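Local coordinates for PhiH1 repressor-like protein (Haloarcula marismortui ATCC 43049, PDB 3B73) that is of uncharacterised function but, as a winged helix-turn-helix protein resembling the PhiH1 phage repressor, probably binds DNA to regulate transcription, at residues 12-17 / 38-43. Residues are numbered along the deposited sequence; the frame is centred on the assembly and turned at random.
Sequences TIWDDR and EIRISK. With SO4 (sulfate ion), chain D.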
ATOM      1  N   THR B  12       7.393   0.449   0.689  1.00 43.84           N
ATOM      2  CA  THR B  12       6.779  -0.305   1.765  1.00 49.14           C
ATOM      3  C   THR B  12       5.336   0.142   1.857  1.00 48.68           C
ATOM      4  O   THR B  12       4.925   1.125   1.247  1.00 50.08           O
ATOM      5  CB  THR B  12       7.440   0.007   3.127  1.00 46.61           C
ATOM      6  OG1 THR B  12       7.184   1.376   3.482  1.00 54.68           O
ATOM      7  CG2 THR B  12       8.951  -0.224   3.048  1.00 55.96           C
ATOM      8  N   ILE B  13       4.557  -0.546   2.655  1.00 45.41           N
ATOM      9  CA  ILE B  13       3.145  -0.206   2.705  1.00 43.07           C
ATOM     10  C   ILE B  13       2.955   1.158   3.370  1.00 52.73           C
ATOM     11  O   ILE B  13       1.986   1.863   3.086  1.00 46.92           O
ATOM     12  CB  ILE B  13       2.322  -1.331   3.379  1.00 55.02           C
ATOM     13  CG1 ILE B  13       0.828  -1.099   3.152  1.00 44.29           C
ATOM     14  CG2 ILE B  13       2.683  -1.437   4.842  1.00 46.85           C
ATOM     15  CD1 ILE B  13      -0.011  -2.274   3.382  1.00 42.20           C
ATOM     16  N   TRP B  14       3.914   1.543   4.222  1.00 39.59           N
ATOM     17  CA  TRP B  14       3.817   2.768   5.000  1.00 40.48           C
ATOM     18  C   TRP B  14       4.030   3.975   4.119  1.00 45.62           C
ATOM     19  O   TRP B  14       3.548   5.064   4.415  1.00 47.77           O
ATOM     20  CB  TRP B  14       4.776   2.733   6.208  1.00 44.08           C
ATOM     21  CG  TRP B  14       4.520   1.474   6.998  1.00 52.32           C
ATOM     22  CD1 TRP B  14       5.337   0.380   7.090  1.00 45.34           C
ATOM     23  CD2 TRP B  14       3.310   1.136   7.710  1.00 44.73           C
ATOM     24  NE1 TRP B  14       4.715  -0.605   7.841  1.00 47.81           N
ATOM     25  CE2 TRP B  14       3.479  -0.160   8.236  1.00 51.11           C
ATOM     26  CE3 TRP B  14       2.122   1.819   7.978  1.00 44.97           C
ATOM     27  CZ2 TRP B  14       2.496  -0.791   9.012  1.00 43.40           C
ATOM     28  CZ3 TRP B  14       1.146   1.184   8.735  1.00 41.72           C
ATOM     29  CH2 TRP B  14       1.344  -0.105   9.243  1.00 60.94           C
ATOM     30  N   ASP B  15       4.739   3.766   3.021  1.00 39.90           N
ATOM     31  CA  ASP B  15       4.834   4.768   1.971  1.00 42.71           C
ATOM     32  C   ASP B  15       3.464   5.255   1.463  1.00 42.87           C
ATOM     33  O   ASP B  15       3.273   6.463   1.300  1.00 45.42           O
ATOM     34  CB  ASP B  15       5.677   4.234   0.807  1.00 46.62           C
ATOM     35  CG  ASP B  15       7.136   4.044   1.198  1.00 49.43           C
ATOM     36  OD1 ASP B  15       7.562   4.657   2.209  1.00 52.70           O
ATOM     37  OD2 ASP B  15       7.842   3.271   0.518  1.00 55.79           O
ATOM     38  N   ASP B  16       2.539   4.329   1.201  1.00 42.06           N
ATOM     39  CA  ASP B  16       1.222   4.699   0.681  1.00 55.48           C
ATOM     40  C   ASP B  16       0.488   5.457   1.770  1.00 53.89           C
ATOM     41  O   ASP B  16      -0.152   6.482   1.505  1.00 40.40           O
ATOM     42  CB  ASP B  16       0.395   3.466   0.256  1.00 46.61           C
ATOM     43  CG  ASP B  16       0.629   3.062  -1.206  1.00 50.84           C
ATOM     44  OD1 ASP B  16       1.611   3.515  -1.827  1.00 49.57           O
ATOM     45  OD2 ASP B  16      -0.155   2.259  -1.736  1.00 47.05           O
ATOM     46  N   ARG B  17       0.614   4.966   2.998  1.00 40.13           N
ATOM     47  CA  ARG B  17      -0.027   5.617   4.137  1.00 47.05           C
ATOM     48  C   ARG B  17       0.495   7.025   4.306  1.00 48.51           C
ATOM     49  O   ARG B  17      -0.278   7.977   4.409  1.00 54.50           O
ATOM     50  CB  ARG B  17       0.185   4.832   5.431  1.00 48.94           C
ATOM     51  CG  ARG B  17      -0.422   3.455   5.402  1.00 60.07           C
ATOM     52  CD  ARG B  17      -1.906   3.493   5.069  1.00 50.65           C
ATOM     53  NE  ARG B  17      -2.261   2.163   4.635  1.00 60.70           N
ATOM     54  CZ  ARG B  17      -2.520   1.831   3.380  1.00 49.83           C
ATOM     55  NH1 ARG B  17      -2.559   2.746   2.429  1.00 50.25           N
ATOM     56  NH2 ARG B  17      -2.772   0.573   3.093  1.00 52.64           N
ATOM     57  N   GLU B  38      -2.848   5.189  11.920  1.00 62.82           N
ATOM     58  CA  GLU B  38      -2.609   4.463  10.688  1.00 73.45           C
ATOM     59  C   GLU B  38      -1.137   4.220  10.437  1.00 52.84           C
ATOM     60  O   GLU B  38      -0.776   3.472   9.523  1.00 62.29           O
ATOM     61  CB  GLU B  38      -3.195   5.242   9.505  1.00 45.66           C
ATOM     62  CG  GLU B  38      -4.686   5.446   9.605  1.00 81.61           C
ATOM     63  CD  GLU B  38      -5.042   6.784  10.213  1.00 91.46           C
ATOM     64  OE1 GLU B  38      -4.176   7.387  10.884  1.00 62.81           O
ATOM     65  OE2 GLU B  38      -6.185   7.239  10.004  1.00 70.85           O
ATOM     66  N   ILE B  39      -0.286   4.886  11.211  1.00 56.64           N
ATOM     67  CA  ILE B  39       1.151   4.687  11.072  1.00 46.95           C
ATOM     68  C   ILE B  39       1.635   3.779  12.195  1.00 61.43           C
ATOM     69  O   ILE B  39       1.536   4.137  13.363  1.00 56.56           O
ATOM     70  CB  ILE B  39       1.906   6.018  11.092  1.00 50.96           C
ATOM     71  CG1 ILE B  39       1.410   6.942   9.963  1.00 62.87           C
ATOM     72  CG2 ILE B  39       3.425   5.787  11.005  1.00 59.87           C
ATOM     73  CD1 ILE B  39       1.398   6.311   8.568  1.00 52.95           C
ATOM     74  N   ARG B  40       2.128   2.594  11.844  1.00 59.40           N
ATOM     75  CA  ARG B  40       2.585   1.629  12.850  1.00 51.06           C
ATOM     76  C   ARG B  40       4.102   1.418  12.780  1.00 57.48           C
ATOM     77  O   ARG B  40       4.608   0.346  13.107  1.00 61.55           O
ATOM     78  CB  ARG B  40       1.865   0.293  12.652  1.00 55.20           C
ATOM     79  CG  ARG B  40       0.363   0.420  12.348  1.00 56.23           C
ATOM     80  CD  ARG B  40      -0.412   0.870  13.572  1.00 65.39           C
ATOM     81  NE  ARG B  40      -0.153  -0.032  14.684  1.00 58.42           N
ATOM     82  CZ  ARG B  40      -0.340   0.266  15.966  1.00105.82           C
ATOM     83  NH1 ARG B  40      -0.794   1.462  16.320  1.00 60.53           N
ATOM     84  NH2 ARG B  40      -0.067  -0.635  16.899  1.00 61.51           N
ATOM     85  N   ILE B  41       4.824   2.424  12.306  1.00 51.81           N
ATOM     86  CA  ILE B  41       6.279   2.390  12.364  1.00 52.47           C
ATOM     87  C   ILE B  41       6.751   3.568  13.209  1.00 55.53           C
ATOM     88  O   ILE B  41       5.969   4.494  13.484  1.00 55.79           O
ATOM     89  CB  ILE B  41       6.944   2.415  10.967  1.00 47.55           C
ATOM     90  CG1 ILE B  41       6.440   3.600  10.144  1.00 43.58           C
ATOM     91  CG2 ILE B  41       6.651   1.109  10.214  1.00 57.24           C
ATOM     92  CD1 ILE B  41       7.215   3.841   8.852  1.00 52.11           C
ATOM     93  N   SER B  42       8.018   3.524  13.624  1.00 51.47           N
ATOM     94  CA  SER B  42       8.602   4.521  14.534  1.00 54.67           C
ATOM     95  C   SER B  42       8.898   5.857  13.855  1.00 56.44           C
ATOM     96  O   SER B  42       8.996   5.956  12.616  1.00 59.74           O
ATOM     97  CB  SER B  42       9.901   3.986  15.154  1.00 63.31           C
ATOM     98  OG  SER B  42      10.947   3.937  14.183  1.00 61.72           O
ATOM     99  N   LYS B  43       9.068   6.881  14.686  1.00 46.58           N
ATOM    100  CA  LYS B  43       9.352   8.224  14.210  1.00 53.97           C
ATOM    101  C   LYS B  43      10.602   8.224  13.327  1.00 66.10           C
ATOM    102  O   LYS B  43      10.648   8.925  12.306  1.00 55.00           O
ATOM    103  CB  LYS B  43       9.466   9.219  15.388  1.00 60.68           C
ATOM    104  CG  LYS B  43       9.605  10.712  14.969  1.00 84.51           C
ATOM    105  CD  LYS B  43       9.983  11.655  16.143  1.00 75.25           C
ATOM    106  CE  LYS B  43      10.568  12.991  15.649  1.00 93.21           C
ATOM    107  NZ  LYS B  43      10.686  14.039  16.722  1.00105.59           N
TER
HETATM  108  S   SO4 D 109       9.291   0.088  13.523  1.00 93.80           S
HETATM  109  O1  SO4 D 109       8.931  -0.754  12.385  1.00 80.30           O
HETATM  110  O2  SO4 D 109      10.521  -0.418  14.151  1.00 83.21           O
HETATM  111  O3  SO4 D 109       9.530   1.450  13.040  1.00 75.88           O
HETATM  112  O4  SO4 D 109       8.173   0.064  14.476  1.00 72.47           O
HETATM  113  O   HOH W   1      -2.449   1.849   7.918  1.00 40.10           O
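Trp14 carries this contact: its indole lies against residues 38-41 of the loop 38-42. Over one face of the five-membered ring sits Ile41 CG2, a CH-pi contact with the methyl 3.6 Å from the ring centroid and 20° off the normal, while Ile41 CD1 reaches back to Trp14 CB. The opposite face takes Ile13 CG2, so a methyl lies over each face, both offset toward the rim. At the benzo end, Arg40 CG packs 3.3 Å from Trp14 CH2, and Glu38 O meets the ring edge near its plane, 3.1 Å from Trp14 CZ3. Glu38 O also accepts from a water at 2.8 Å, which takes a weak bond from Arg17 NE. Nearer the backbone, Arg17 CB touches Ile39 CD1 at 3.7 Å; the guanidinium pairs with Asp16 of the second subunit. An alanine at Trp14 would strip away the indole and would probably leave Ile41 and the Arg40 stem without their packing partner, loosening the loop against the helix. Thr12 and Asp15 form a capping box at the helix start: Thr12 N donates to Asp15 OD2 (2.9 Å), and Thr12 OG1 accepts weakly from Trp14 N and Asp15 N. Ser42 occupies the N-cap position of helix 43-55, its N donating to O3 of a sulfate, probably from the crystallisation liquor, at 2.6 Å. Ile39 and Ile41 rest on Val46 of helix 43-55, and Asp15 salt-bridges Arg49 there. Helices 30-34 and 43-55, the latter the likely recognition helix, probably form the winged-helix fold's helix-turn-helix, so Trp14 packs helix 13-25 against its turn.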